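Local coordinates for protein mRNA-capping enzyme subunit alpha (Saccharomyces cerevisiae, PDB 3KYH) that catalyses the second step of mRNA capping, transferring GMP from GTP to the 5'-diphosphate end of RNA through a covalent enzyme-GMP intermediate, at residues Val78-Val83 against Gln91-Ile96; Ser166-Arg171 against Ile230-Lys235; Leu294-Gly299 against Arg327-Leu332. All coordinates share one frame; numbering follows the deposited sequence.

Contact 1: residues Val78-Val83 against Gln91-Ile96; sequences VLMFIV and QGCFMI
Leu79 and Ile96 pair at the firmly joined end of two antiparallel strands, their side chains side by side and pointing the same way. Their backbones exchange two bonds, Leu79 N to Ile96 O at 3.0 Å and Ile96 N to Leu79 O at 3.2 Å, both fairly straight. Two residues on, Phe81 N gives a 2.7 Å bond to Phe94 O, and Phe94 N answers to Phe81 O at 2.9 Å, a more bent bond. The two phenylalanines meet through their CB atoms, 3.9 Å apart, before the rings lead away from the partner strand toward helix 23-35, where Leu28 touches both. On the reverse face sulfur dominates: Met80 SD lies 3.9 Å from Met95 SD, and Met80 CE is 3.8 Å from Cys93 SG. Met95 CG stands anti to its own carbonyl carbon (chi1 -69°), and the chain then bends to bring SD and CE against Val78 CG1. Toward Val83 and Gly92 the pairing slackens. Gly92 N still reaches Val83 O at 2.8 Å, but the return bond, Val83 N to Gly92 O, is weak and doubtful. Val83, Gly92 and Gln91 are partly exposed, as is Phe94, whereas Leu79, Met80 and Met95 are buried. Strands 129-139 and 102-105 flank the pair on its outer edges, making this an antiparallel beta hairpin built into a larger sheet of the guanylyltransferase catalytic domain.

Contact 2: residues Ser166-Arg171 against Ile230-Lys235; sequences SPTSSR and IFTPVK
Thr168, the first residue of helix 168-189, meets the end of strand 229-233 with both its backbone N and its side chain. Its N-H is given to Val234 O at 3.1 Å, with an N-H...O angle of 146°. Along the side chain, CB comes first, 3.2 Å from Val234 O and 3.7 Å from Pro233 O. There it forks: CG2 is the branch anti to the backbone N, and OG1 lies beside that N (chi1 -59°). OG1 donates to Pro233 O at 2.9 Å, approaching 28° from the carbonyl plane, and also lies close to Val234 O. N and OG1 thus address the carbonyls of Pro233, the last strand residue, and Val234, just beyond it. OG1 also takes a weak bond from Arg171 NH2, whose guanidinium lays one face over Thr168 CA. That guanidinium is held further by NH1 bonding Ser166 O at 3.1 Å and by a salt bridge to Asp154. Next along the helix, Ser169 CB rests 3.8 Å from Val234 CG1, the apolar side of the contact. Pro167, at the N-cap position, accepts on its O from Arg171 N and from Ser170 OG. The Lys235 side chain sets off away from the helix, and its NZ makes a salt bridge with Asp66. The strand begins within the DGLIF sequence, which matches motif IV of the capping-enzyme nucleotidyltransferases, and runs beside strand 67-73, which bears the GMP-accepting Lys72; the Thr232 side chain is about 10 Å from that of Lys72.

Contact 3: residues Leu294-Gly299 against Arg327-Leu332; sequences LYVWQG and RKFAEL
Tyr295 and Lys328 meet face-on across two antiparallel strands, the second of them weakly bonded. It is a CH-pi interaction: Lys328 CB sits over the centre of the phenol ring, 3.5 Å from its centroid and 7° off the normal, while CG follows on toward Tyr295 CZ. Beyond the ring the amine departs, and Lys328 NZ forms a salt bridge with Glu331 OE1 of its own strand at 2.9 Å.

Among the backbone bonds, Leu294 N gives to Ala330 O at 3.1 Å. Val296 N gives to Arg327 O at 3.3 Å, and Phe329 N makes a weak bond to Leu294 O.

Two apolar contacts complete the pairing. Leu294 CD2 reaches Leu332 CB at 3.9 Å, the side chains crossing at about a right angle, and Val296 CG2 touches Phe329 CE2 at 3.9 Å.

Strand 259-263 lines the far side of strand 293-297, so strand 326-331 is outermost in this chain's sheet. With three backbone bonds, one of them weak, side-chain contacts probably contribute much to the pairing: aliphatic carbon of Lys328 covers a buried aromatic ring while its amine is paired with the exposed Glu331 and, weakly, with Asp265.

In the fold
The three contacts follow one another along the chain, each closing before the next opens. Contacts 1 and 2 both belong to the catalytic domain; their centres lie about 22 Å apart and their nearest atoms about 10 Å, without touching. They use different sheets: the hairpin of contact 1 is part of the larger mixed sheet, whereas strand 229-233 of contact 2 shares its sheet with strand 67-73 and the nucleotidyl-accepting lysine. Contact 3 stands across the chain's centre, about 47 Å and 43 Å from the other two centres, in the antiparallel sheet of the C-terminal OB-fold domain. The lysine that takes up GMP thus lies in the catalytic domain, and contact 3 in the OB domain, which in relatives closes over the nucleotide site.

Contact 1: residues Val78-Val83 against Gln91-Ile96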
ATOM      1  N   VAL C  78     -26.498  10.513  36.284  1.00 72.06           N
ATOM      2  CA  VAL C  78     -25.761   9.307  36.625  1.00 62.62           C
ATOM      3  C   VAL C  78     -26.703   8.553  37.589  1.00 59.49           C
ATOM      4  O   VAL C  78     -27.003   9.094  38.678  1.00 53.58           O
ATOM      5  CB  VAL C  78     -24.452   9.794  37.327  1.00 58.53           C
ATOM      6  CG1 VAL C  78     -24.010   8.926  38.472  1.00 81.07           C
ATOM      7  CG2 VAL C  78     -23.322   9.923  36.347  1.00 46.84           C
ATOM      8  N   LEU C  79     -27.241   7.389  37.181  1.00 54.02           N
ATOM      9  CA  LEU C  79     -28.094   6.604  38.129  1.00 55.26           C
ATOM     10  C   LEU C  79     -27.220   5.968  39.148  1.00 52.58           C
ATOM     11  O   LEU C  79     -25.981   5.964  38.964  1.00 45.76           O
ATOM     12  CB  LEU C  79     -29.044   5.526  37.559  1.00 39.95           C
ATOM     13  CG  LEU C  79     -30.522   5.936  37.560  1.00 33.29           C
ATOM     14  CD1 LEU C  79     -31.080   6.146  36.183  1.00 56.12           C
ATOM     15  CD2 LEU C  79     -31.347   4.926  38.204  1.00 30.46           C
ATOM     16  N   MET C  80     -27.868   5.520  40.228  1.00 52.53           N
ATOM     17  CA  MET C  80     -27.191   4.635  41.183  1.00 71.79           C
ATOM     18  C   MET C  80     -27.653   3.190  41.012  1.00 78.61           C
ATOM     19  O   MET C  80     -28.870   2.919  40.930  1.00 92.89           O
ATOM     20  CB  MET C  80     -27.386   5.089  42.636  1.00 70.62           C
ATOM     21  CG  MET C  80     -26.681   4.192  43.656  1.00 63.94           C
ATOM     22  SD  MET C  80     -24.920   4.554  43.714  1.00 85.27           S
ATOM     23  CE  MET C  80     -24.781   5.305  45.343  1.00 41.12           C
ATOM     24  N   PHE C  81     -26.689   2.274  40.971  1.00 74.98           N
ATOM     25  CA  PHE C  81     -26.997   0.840  40.946  1.00 80.61           C
ATOM     26  C   PHE C  81     -26.281   0.086  42.049  1.00 71.77           C
ATOM     27  O   PHE C  81     -25.048   0.060  42.082  1.00 65.89           O
ATOM     28  CB  PHE C  81     -26.631   0.236  39.589  1.00 83.35           C
ATOM     29  CG  PHE C  81     -27.050  -1.202  39.410  1.00 86.24           C
ATOM     30  CD1 PHE C  81     -28.254  -1.685  39.937  1.00 64.59           C
ATOM     31  CD2 PHE C  81     -26.279  -2.041  38.595  1.00101.64           C
ATOM     32  CE1 PHE C  81     -28.651  -2.997  39.699  1.00 90.75           C
ATOM     33  CE2 PHE C  81     -26.661  -3.358  38.340  1.00 96.23           C
ATOM     34  CZ  PHE C  81     -27.856  -3.837  38.899  1.00112.13           C
ATOM     35  N   ILE C  82     -27.056  -0.499  42.964  1.00 73.09           N
ATOM     36  CA  ILE C  82     -26.444  -1.282  44.059  1.00 74.68           C
ATOM     37  C   ILE C  82     -26.919  -2.717  44.206  1.00 77.71           C
ATOM     38  O   ILE C  82     -28.107  -2.981  44.487  1.00 71.71           O
ATOM     39  CB  ILE C  82     -26.328  -0.544  45.436  1.00 73.84           C
ATOM     40  CG1 ILE C  82     -27.494   0.426  45.683  1.00 76.21           C
ATOM     41  CG2 ILE C  82     -25.048   0.280  45.474  1.00 71.16           C
ATOM     42  CD1 ILE C  82     -28.751  -0.209  46.143  1.00 43.24           C
ATOM     43  N   VAL C  83     -25.946  -3.611  43.972  1.00 82.48           N
ATOM     44  CA  VAL C  83     -26.098  -5.078  43.961  1.00 91.66           C
ATOM     45  C   VAL C  83     -24.830  -5.798  44.492  1.00100.06           C
ATOM     46  O   VAL C  83     -23.713  -5.268  44.370  1.00 99.61           O
ATOM     47  CB  VAL C  83     -26.477  -5.604  42.544  1.00 91.04           C
ATOM     48  CG1 VAL C  83     -27.933  -5.323  42.210  1.00 71.34           C
ATOM     49  CG2 VAL C  83     -25.567  -5.013  41.477  1.00 91.21           C
ATOM     50  N   GLN C  91     -20.894  -6.223  48.259  1.00 87.08           N
ATOM     51  CA  GLN C  91     -21.753  -5.156  47.714  1.00 81.17           C
ATOM     52  C   GLN C  91     -21.058  -4.185  46.744  1.00 80.93           C
ATOM     53  O   GLN C  91     -19.905  -3.769  46.944  1.00 78.68           O
ATOM     54  CB  GLN C  91     -22.481  -4.387  48.823  1.00 79.33           C
ATOM     55  CG  GLN C  91     -23.753  -3.646  48.352  1.00 75.41           C
ATOM     56  CD  GLN C  91     -24.341  -2.717  49.412  1.00 79.47           C
ATOM     57  OE1 GLN C  91     -25.545  -2.433  49.403  1.00 79.28           O
ATOM     58  NE2 GLN C  91     -23.492  -2.228  50.324  1.00 61.46           N
ATOM     59  N   GLY C  92     -21.801  -3.800  45.711  1.00 77.05           N
ATOM     60  CA  GLY C  92     -21.253  -2.966  44.654  1.00 81.80           C
ATOM     61  C   GLY C  92     -21.945  -1.635  44.458  1.00 75.52           C
ATOM     62  O   GLY C  92     -23.171  -1.566  44.393  1.00 65.55           O
ATOM     63  N   CYS C  93     -21.116  -0.608  44.288  1.00 83.42           N
ATOM     64  CA  CYS C  93     -21.552   0.774  44.132  1.00 87.97           C
ATOM     65  C   CYS C  93     -21.321   1.244  42.701  1.00 84.59           C
ATOM     66  O   CYS C  93     -20.169   1.490  42.308  1.00 84.54           O
ATOM     67  CB  CYS C  93     -20.803   1.662  45.130  1.00 84.22           C
ATOM     68  SG  CYS C  93     -21.559   3.273  45.261  1.00 90.28           S
ATOM     69  N   PHE C  94     -22.414   1.342  41.938  1.00 82.51           N
ATOM     70  CA  PHE C  94     -22.350   1.529  40.478  1.00 83.88           C
ATOM     71  C   PHE C  94     -23.128   2.720  39.903  1.00 88.84           C
ATOM     72  O   PHE C  94     -24.175   3.115  40.437  1.00 90.41           O
ATOM     73  CB  PHE C  94     -22.718   0.231  39.747  1.00 85.65           C
ATOM     74  CG  PHE C  94     -21.640  -0.832  39.784  1.00 91.78           C
ATOM     75  CD1 PHE C  94     -21.193  -1.381  40.999  1.00 77.83           C
ATOM     76  CD2 PHE C  94     -21.121  -1.343  38.587  1.00 90.59           C
ATOM     77  CE1 PHE C  94     -20.200  -2.365  41.014  1.00 82.56           C
ATOM     78  CE2 PHE C  94     -20.148  -2.355  38.590  1.00 74.03           C
ATOM     79  CZ  PHE C  94     -19.694  -2.869  39.798  1.00 77.11           C
ATOM     80  N   MET C  95     -22.609   3.253  38.788  1.00 92.66           N
ATOM     81  CA  MET C  95     -23.056   4.532  38.208  1.00 87.26           C
ATOM     82  C   MET C  95     -23.331   4.483  36.704  1.00 84.47           C
ATOM     83  O   MET C  95     -22.445   4.148  35.929  1.00 83.64           O
ATOM     84  CB  MET C  95     -22.008   5.619  38.491  1.00 82.79           C
ATOM     85  CG  MET C  95     -21.862   6.053  39.945  1.00 75.93           C
ATOM     86  SD  MET C  95     -23.405   6.563  40.753  1.00 79.42           S
ATOM     87  CE  MET C  95     -22.823   7.971  41.749  1.00 35.02           C
ATOM     88  N   ILE C  96     -24.532   4.888  36.298  1.00 83.21           N
ATOM     89  CA  ILE C  96     -24.961   4.809  34.891  1.00 80.37           C
ATOM     90  C   ILE C  96     -25.209   6.180  34.211  1.00 81.61           C
ATOM     91  O   ILE C  96     -26.247   6.835  34.431  1.00 74.07           O
ATOM     92  CB  ILE C  96     -26.143   3.787  34.718  1.00 81.32           C
ATOM     93  CG1 ILE C  96     -27.469   4.332  35.263  1.00 64.66           C
ATOM     94  CG2 ILE C  96     -25.812   2.457  35.426  1.00 84.65           C
ATOM     95  CD1 ILE C  96     -28.624   3.349  35.241  1.00 77.98           C
TER

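Contact 2: residues Ser166-Arg171 against Ile230-Lys235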
ATOM      1  N   SER C 166     -45.542   1.346  39.727  1.00118.72           N
ATOM      2  CA  SER C 166     -46.179   2.005  40.871  1.00118.93           C
ATOM      3  C   SER C 166     -46.080   3.533  40.812  1.00114.68           C
ATOM      4  O   SER C 166     -45.049   4.053  40.367  1.00113.12           O
ATOM      5  CB  SER C 166     -45.502   1.510  42.157  1.00122.33           C
ATOM      6  OG  SER C 166     -44.082   1.563  42.026  1.00127.04           O
ATOM      7  N   PRO C 167     -47.135   4.251  41.273  1.00112.25           N
ATOM      8  CA  PRO C 167     -47.169   5.719  41.389  1.00111.11           C
ATOM      9  C   PRO C 167     -45.941   6.340  42.059  1.00108.18           C
ATOM     10  O   PRO C 167     -45.271   5.675  42.853  1.00112.67           O
ATOM     11  CB  PRO C 167     -48.411   5.958  42.249  1.00112.66           C
ATOM     12  CG  PRO C 167     -49.354   4.891  41.802  1.00103.48           C
ATOM     13  CD  PRO C 167     -48.481   3.682  41.525  1.00113.26           C
ATOM     14  N   THR C 168     -45.664   7.601  41.731  1.00103.74           N
ATOM     15  CA  THR C 168     -44.492   8.327  42.243  1.00103.37           C
ATOM     16  C   THR C 168     -44.468   8.341  43.764  1.00100.35           C
ATOM     17  O   THR C 168     -43.454   7.988  44.361  1.00 93.62           O
ATOM     18  CB  THR C 168     -44.419   9.800  41.710  1.00106.52           C
ATOM     19  OG1 THR C 168     -44.363   9.802  40.273  1.00102.81           O
ATOM     20  CG2 THR C 168     -43.208  10.567  42.271  1.00102.91           C
ATOM     21  N   SER C 169     -45.593   8.731  44.365  1.00 97.67           N
ATOM     22  CA  SER C 169     -45.699   8.948  45.806  1.00 96.68           C
ATOM     23  C   SER C 169     -45.059   7.789  46.541  1.00 97.26           C
ATOM     24  O   SER C 169     -44.111   7.995  47.305  1.00 98.53           O
ATOM     25  CB  SER C 169     -47.148   9.186  46.241  1.00 97.25           C
ATOM     26  OG  SER C 169     -48.042   8.314  45.576  1.00105.39           O
ATOM     27  N   SER C 170     -45.517   6.588  46.181  1.00 99.92           N
ATOM     28  CA  SER C 170     -45.008   5.291  46.640  1.00 93.68           C
ATOM     29  C   SER C 170     -43.629   4.915  46.098  1.00 91.36           C
ATOM     30  O   SER C 170     -42.905   4.182  46.765  1.00 94.80           O
ATOM     31  CB  SER C 170     -46.017   4.181  46.333  1.00 96.26           C
ATOM     32  OG  SER C 170     -46.485   4.258  44.992  1.00 92.58           O
ATOM     33  N   ARG C 171     -43.261   5.389  44.908  1.00 89.46           N
ATOM     34  CA  ARG C 171     -41.879   5.241  44.426  1.00 92.76           C
ATOM     35  C   ARG C 171     -40.902   6.045  45.300  1.00 91.84           C
ATOM     36  O   ARG C 171     -39.985   5.456  45.877  1.00 92.21           O
ATOM     37  CB  ARG C 171     -41.730   5.628  42.951  1.00 95.95           C
ATOM     38  CG  ARG C 171     -42.225   4.592  41.923  1.00 89.08           C
ATOM     39  CD  ARG C 171     -41.629   4.847  40.515  1.00 55.49           C
ATOM     40  NE  ARG C 171     -41.510   6.273  40.231  1.00 66.35           N
ATOM     41  CZ  ARG C 171     -42.454   7.034  39.680  1.00 85.32           C
ATOM     42  NH1 ARG C 171     -43.619   6.523  39.248  1.00 80.20           N
ATOM     43  NH2 ARG C 171     -42.193   8.327  39.532  1.00 70.76           N
ATOM     44  N   ILE C 230     -38.223  21.484  36.597  1.00 84.56           N
ATOM     45  CA  ILE C 230     -38.631  20.141  36.204  1.00 76.76           C
ATOM     46  C   ILE C 230     -39.939  19.816  36.945  1.00 75.07           C
ATOM     47  O   ILE C 230     -40.141  20.272  38.093  1.00 64.03           O
ATOM     48  CB  ILE C 230     -37.476  19.158  36.485  1.00 75.76           C
ATOM     49  CG1 ILE C 230     -37.274  18.135  35.348  1.00 77.65           C
ATOM     50  CG2 ILE C 230     -37.505  18.630  37.928  1.00 86.29           C
ATOM     51  CD1 ILE C 230     -38.241  16.973  35.273  1.00 79.84           C
ATOM     52  N   PHE C 231     -40.816  19.074  36.259  1.00 74.41           N
ATOM     53  CA  PHE C 231     -42.216  18.844  36.667  1.00 84.13           C
ATOM     54  C   PHE C 231     -42.495  17.339  36.719  1.00 90.87           C
ATOM     55  O   PHE C 231     -42.265  16.651  35.713  1.00101.23           O
ATOM     56  CB  PHE C 231     -43.203  19.490  35.655  1.00 80.08           C
ATOM     57  CG  PHE C 231     -43.556  20.947  35.937  1.00 65.59           C
ATOM     58  CD1 PHE C 231     -42.694  21.975  35.561  1.00 53.85           C
ATOM     59  CD2 PHE C 231     -44.782  21.292  36.493  1.00 70.84           C
ATOM     60  CE1 PHE C 231     -43.018  23.321  35.816  1.00 72.76           C
ATOM     61  CE2 PHE C 231     -45.120  22.624  36.724  1.00 68.98           C
ATOM     62  CZ  PHE C 231     -44.223  23.639  36.399  1.00 63.61           C
ATOM     63  N   THR C 232     -43.008  16.826  37.844  1.00 89.54           N
ATOM     64  CA  THR C 232     -43.278  15.379  37.959  1.00 84.83           C
ATOM     65  C   THR C 232     -44.705  15.058  38.429  1.00 91.17           C
ATOM     66  O   THR C 232     -45.180  15.657  39.392  1.00 90.30           O
ATOM     67  CB  THR C 232     -42.276  14.661  38.885  1.00 79.15           C
ATOM     68  OG1 THR C 232     -40.976  15.245  38.751  1.00 78.62           O
ATOM     69  CG2 THR C 232     -42.182  13.185  38.534  1.00 73.48           C
ATOM     70  N   PRO C 233     -45.393  14.106  37.765  1.00 89.17           N
ATOM     71  CA  PRO C 233     -46.754  13.817  38.225  1.00 83.67           C
ATOM     72  C   PRO C 233     -46.793  12.733  39.305  1.00 81.98           C
ATOM     73  O   PRO C 233     -46.216  11.651  39.118  1.00 85.28           O
ATOM     74  CB  PRO C 233     -47.460  13.358  36.949  1.00 85.07           C
ATOM     75  CG  PRO C 233     -46.332  12.802  36.062  1.00 96.77           C
ATOM     76  CD  PRO C 233     -45.013  13.292  36.592  1.00 88.91           C
ATOM     77  N   VAL C 234     -47.451  13.044  40.424  1.00 76.09           N
ATOM     78  CA  VAL C 234     -47.586  12.139  41.575  1.00 74.81           C
ATOM     79  C   VAL C 234     -48.199  10.797  41.102  1.00 81.67           C
ATOM     80  O   VAL C 234     -47.465   9.873  40.739  1.00 78.97           O
ATOM     81  CB  VAL C 234     -48.409  12.810  42.739  1.00 72.44           C
ATOM     82  CG1 VAL C 234     -48.587  11.872  43.952  1.00 69.04           C
ATOM     83  CG2 VAL C 234     -47.797  14.148  43.176  1.00 57.69           C
ATOM     84  N   LYS C 235     -49.529  10.720  41.091  1.00 85.56           N
ATOM     85  CA  LYS C 235     -50.344   9.612  40.582  1.00 94.38           C
ATOM     86  C   LYS C 235     -49.831   8.738  39.418  1.00 97.33           C
ATOM     87  O   LYS C 235     -50.281   7.597  39.276  1.00100.38           O
ATOM     88  CB  LYS C 235     -51.717  10.183  40.194  1.00100.15           C
ATOM     89  CG  LYS C 235     -52.727  10.335  41.344  1.00100.71           C
ATOM     90  CD  LYS C 235     -53.776  11.434  41.116  1.00 87.23           C
ATOM     91  CE  LYS C 235     -54.488  11.410  39.730  1.00 82.15           C
ATOM     92  NZ  LYS C 235     -55.490  12.530  39.665  1.00 49.36           N
TER

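Contact 3: residues Leu294-Gly299 against Arg327-Leu332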
ATOM      1  N   LEU C 294     -29.614  37.545   8.276  1.00 94.94           N
ATOM      2  CA  LEU C 294     -29.061  36.358   8.906  1.00 91.42           C
ATOM      3  C   LEU C 294     -29.429  35.062   8.144  1.00 96.22           C
ATOM      4  O   LEU C 294     -30.594  34.665   8.086  1.00 98.32           O
ATOM      5  CB  LEU C 294     -29.356  36.372  10.431  1.00 86.11           C
ATOM      6  CG  LEU C 294     -30.210  37.407  11.219  1.00 71.28           C
ATOM      7  CD1 LEU C 294     -30.295  37.095  12.695  1.00 60.18           C
ATOM      8  CD2 LEU C 294     -29.742  38.864  11.143  1.00 69.71           C
ATOM      9  N   TYR C 295     -28.425  34.449   7.509  1.00 99.01           N
ATOM     10  CA  TYR C 295     -28.603  33.269   6.637  1.00106.39           C
ATOM     11  C   TYR C 295     -28.205  31.922   7.273  1.00107.20           C
ATOM     12  O   TYR C 295     -27.299  31.860   8.109  1.00106.94           O
ATOM     13  CB  TYR C 295     -27.822  33.421   5.319  1.00107.56           C
ATOM     14  CG  TYR C 295     -28.044  34.670   4.456  1.00118.22           C
ATOM     15  CD1 TYR C 295     -27.735  35.954   4.942  1.00111.81           C
ATOM     16  CD2 TYR C 295     -28.442  34.558   3.115  1.00 99.54           C
ATOM     17  CE1 TYR C 295     -27.898  37.084   4.151  1.00100.67           C
ATOM     18  CE2 TYR C 295     -28.596  35.694   2.308  1.00105.26           C
ATOM     19  CZ  TYR C 295     -28.322  36.962   2.831  1.00109.71           C
ATOM     20  OH  TYR C 295     -28.472  38.112   2.056  1.00 97.24           O
ATOM     21  N   VAL C 296     -28.844  30.842   6.814  1.00109.62           N
ATOM     22  CA  VAL C 296     -28.678  29.488   7.368  1.00107.56           C
ATOM     23  C   VAL C 296     -28.180  28.452   6.352  1.00111.03           C
ATOM     24  O   VAL C 296     -28.814  28.219   5.311  1.00109.01           O
ATOM     25  CB  VAL C 296     -29.981  28.972   8.050  1.00109.91           C
ATOM     26  CG1 VAL C 296     -30.375  29.877   9.232  1.00106.02           C
ATOM     27  CG2 VAL C 296     -31.135  28.819   7.044  1.00 90.69           C
ATOM     28  N   TRP C 297     -27.064  27.803   6.680  1.00113.81           N
ATOM     29  CA  TRP C 297     -26.399  26.907   5.730  1.00117.24           C
ATOM     30  C   TRP C 297     -27.151  25.603   5.466  1.00116.48           C
ATOM     31  O   TRP C 297     -27.563  24.916   6.398  1.00112.95           O
ATOM     32  CB  TRP C 297     -24.902  26.719   6.046  1.00116.89           C
ATOM     33  CG  TRP C 297     -24.524  25.518   6.877  1.00124.95           C
ATOM     34  CD1 TRP C 297     -24.735  25.348   8.221  1.00129.64           C
ATOM     35  CD2 TRP C 297     -23.841  24.333   6.424  1.00123.38           C
ATOM     36  NE1 TRP C 297     -24.232  24.131   8.631  1.00126.27           N
ATOM     37  CE2 TRP C 297     -23.684  23.485   7.551  1.00124.81           C
ATOM     38  CE3 TRP C 297     -23.355  23.904   5.178  1.00106.98           C
ATOM     39  CZ2 TRP C 297     -23.067  22.224   7.468  1.00111.21           C
ATOM     40  CZ3 TRP C 297     -22.725  22.665   5.103  1.00115.80           C
ATOM     41  CH2 TRP C 297     -22.595  21.835   6.241  1.00112.93           C
ATOM     42  N   GLN C 298     -27.361  25.319   4.182  1.00119.70           N
ATOM     43  CA  GLN C 298     -28.059  24.125   3.718  1.00122.88           C
ATOM     44  C   GLN C 298     -27.117  23.305   2.831  1.00126.72           C
ATOM     45  O   GLN C 298     -26.282  23.867   2.111  1.00125.49           O
ATOM     46  CB  GLN C 298     -29.303  24.545   2.931  1.00124.77           C
ATOM     47  CG  GLN C 298     -30.447  23.529   2.901  1.00125.68           C
ATOM     48  CD  GLN C 298     -31.529  23.869   1.867  1.00117.72           C
ATOM     49  OE1 GLN C 298     -31.225  24.249   0.730  1.00 83.60           O
ATOM     50  NE2 GLN C 298     -32.798  23.694   2.253  1.00104.75           N
ATOM     51  N   GLY C 299     -27.252  21.982   2.897  1.00129.54           N
ATOM     52  CA  GLY C 299     -26.436  21.062   2.099  1.00133.19           C
ATOM     53  C   GLY C 299     -24.986  20.995   2.549  1.00135.49           C
ATOM     54  O   GLY C 299     -24.708  20.616   3.691  1.00138.00           O
ATOM     55  N   ARG C 327     -29.821  31.180   2.449  1.00121.94           N
ATOM     56  CA  ARG C 327     -31.097  31.900   2.384  1.00123.24           C
ATOM     57  C   ARG C 327     -31.385  32.445   3.784  1.00121.26           C
ATOM     58  O   ARG C 327     -31.262  31.712   4.766  1.00124.47           O
ATOM     59  CB  ARG C 327     -32.222  30.968   1.931  1.00124.15           C
ATOM     60  CG  ARG C 327     -33.626  31.526   2.117  1.00123.95           C
ATOM     61  CD  ARG C 327     -34.686  30.427   2.029  1.00124.54           C
ATOM     62  NE  ARG C 327     -34.627  29.475   3.139  1.00103.24           N
ATOM     63  CZ  ARG C 327     -35.647  28.716   3.546  1.00108.63           C
ATOM     64  NH1 ARG C 327     -36.843  28.803   2.958  1.00 91.99           N
ATOM     65  NH2 ARG C 327     -35.477  27.878   4.570  1.00 98.23           N
ATOM     66  N   LYS C 328     -31.770  33.717   3.858  1.00116.74           N
ATOM     67  CA  LYS C 328     -31.963  34.436   5.120  1.00112.23           C
ATOM     68  C   LYS C 328     -33.424  34.516   5.528  1.00111.01           C
ATOM     69  O   LYS C 328     -34.300  34.517   4.658  1.00113.15           O
ATOM     70  CB  LYS C 328     -31.403  35.865   4.998  1.00118.57           C
ATOM     71  CG  LYS C 328     -32.010  36.790   3.891  1.00117.37           C
ATOM     72  CD  LYS C 328     -32.884  37.925   4.466  1.00113.93           C
ATOM     73  CE  LYS C 328     -32.973  39.120   3.506  1.00111.74           C
ATOM     74  NZ  LYS C 328     -33.162  40.426   4.217  1.00 85.04           N
ATOM     75  N   PHE C 329     -33.695  34.579   6.834  1.00105.64           N
ATOM     76  CA  PHE C 329     -35.013  35.053   7.273  1.00 97.78           C
ATOM     77  C   PHE C 329     -35.099  36.339   8.090  1.00 91.22           C
ATOM     78  O   PHE C 329     -35.998  37.158   7.865  1.00 91.79           O
ATOM     79  CB  PHE C 329     -36.029  34.007   7.765  1.00 94.94           C
ATOM     80  CG  PHE C 329     -35.482  32.644   8.083  1.00 95.44           C
ATOM     81  CD1 PHE C 329     -35.654  32.119   9.371  1.00 93.12           C
ATOM     82  CD2 PHE C 329     -35.000  31.808   7.074  1.00 86.31           C
ATOM     83  CE1 PHE C 329     -35.253  30.827   9.675  1.00 57.94           C
ATOM     84  CE2 PHE C 329     -34.616  30.504   7.359  1.00 84.42           C
ATOM     85  CZ  PHE C 329     -34.740  30.013   8.663  1.00 82.39           C
ATOM     86  N   ALA C 330     -34.191  36.539   9.030  1.00 79.67           N
ATOM     87  CA  ALA C 330     -34.420  37.657   9.938  1.00 81.08           C
ATOM     88  C   ALA C 330     -33.431  38.805   9.863  1.00 79.08           C
ATOM     89  O   ALA C 330     -32.318  38.661   9.347  1.00 83.10           O
ATOM     90  CB  ALA C 330     -34.608  37.179  11.381  1.00 77.53           C
ATOM     91  N   GLU C 331     -33.919  39.961  10.304  1.00 75.82           N
ATOM     92  CA  GLU C 331     -33.107  41.138  10.592  1.00 76.81           C
ATOM     93  C   GLU C 331     -32.865  41.191  12.110  1.00 74.79           C
ATOM     94  O   GLU C 331     -33.756  40.844  12.911  1.00 63.10           O
ATOM     95  CB  GLU C 331     -33.814  42.402  10.074  1.00 79.33           C
ATOM     96  CG  GLU C 331     -33.635  42.785   8.555  1.00 79.86           C
ATOM     97  CD  GLU C 331     -33.585  41.625   7.540  1.00 70.16           C
ATOM     98  OE1 GLU C 331     -34.400  41.600   6.593  1.00 69.89           O
ATOM     99  OE2 GLU C 331     -32.685  40.769   7.647  1.00 52.24           O
ATOM    100  N   LEU C 332     -31.633  41.532  12.490  1.00 71.66           N
ATOM    101  CA  LEU C 332     -31.254  41.569  13.901  1.00 76.96           C
ATOM    102  C   LEU C 332     -31.825  42.811  14.583  1.00 72.57           C
ATOM    103  O   LEU C 332     -33.015  43.060  14.453  1.00 82.65           O
ATOM    104  CB  LEU C 332     -29.736  41.416  14.078  1.00 79.13           C
ATOM    105  CG  LEU C 332     -29.189  41.069  15.477  1.00 90.43           C
ATOM    106  CD1 LEU C 332     -29.356  39.578  15.773  1.00 89.20           C
ATOM    107  CD2 LEU C 332     -27.721  41.493  15.644  1.00 87.33           C
TER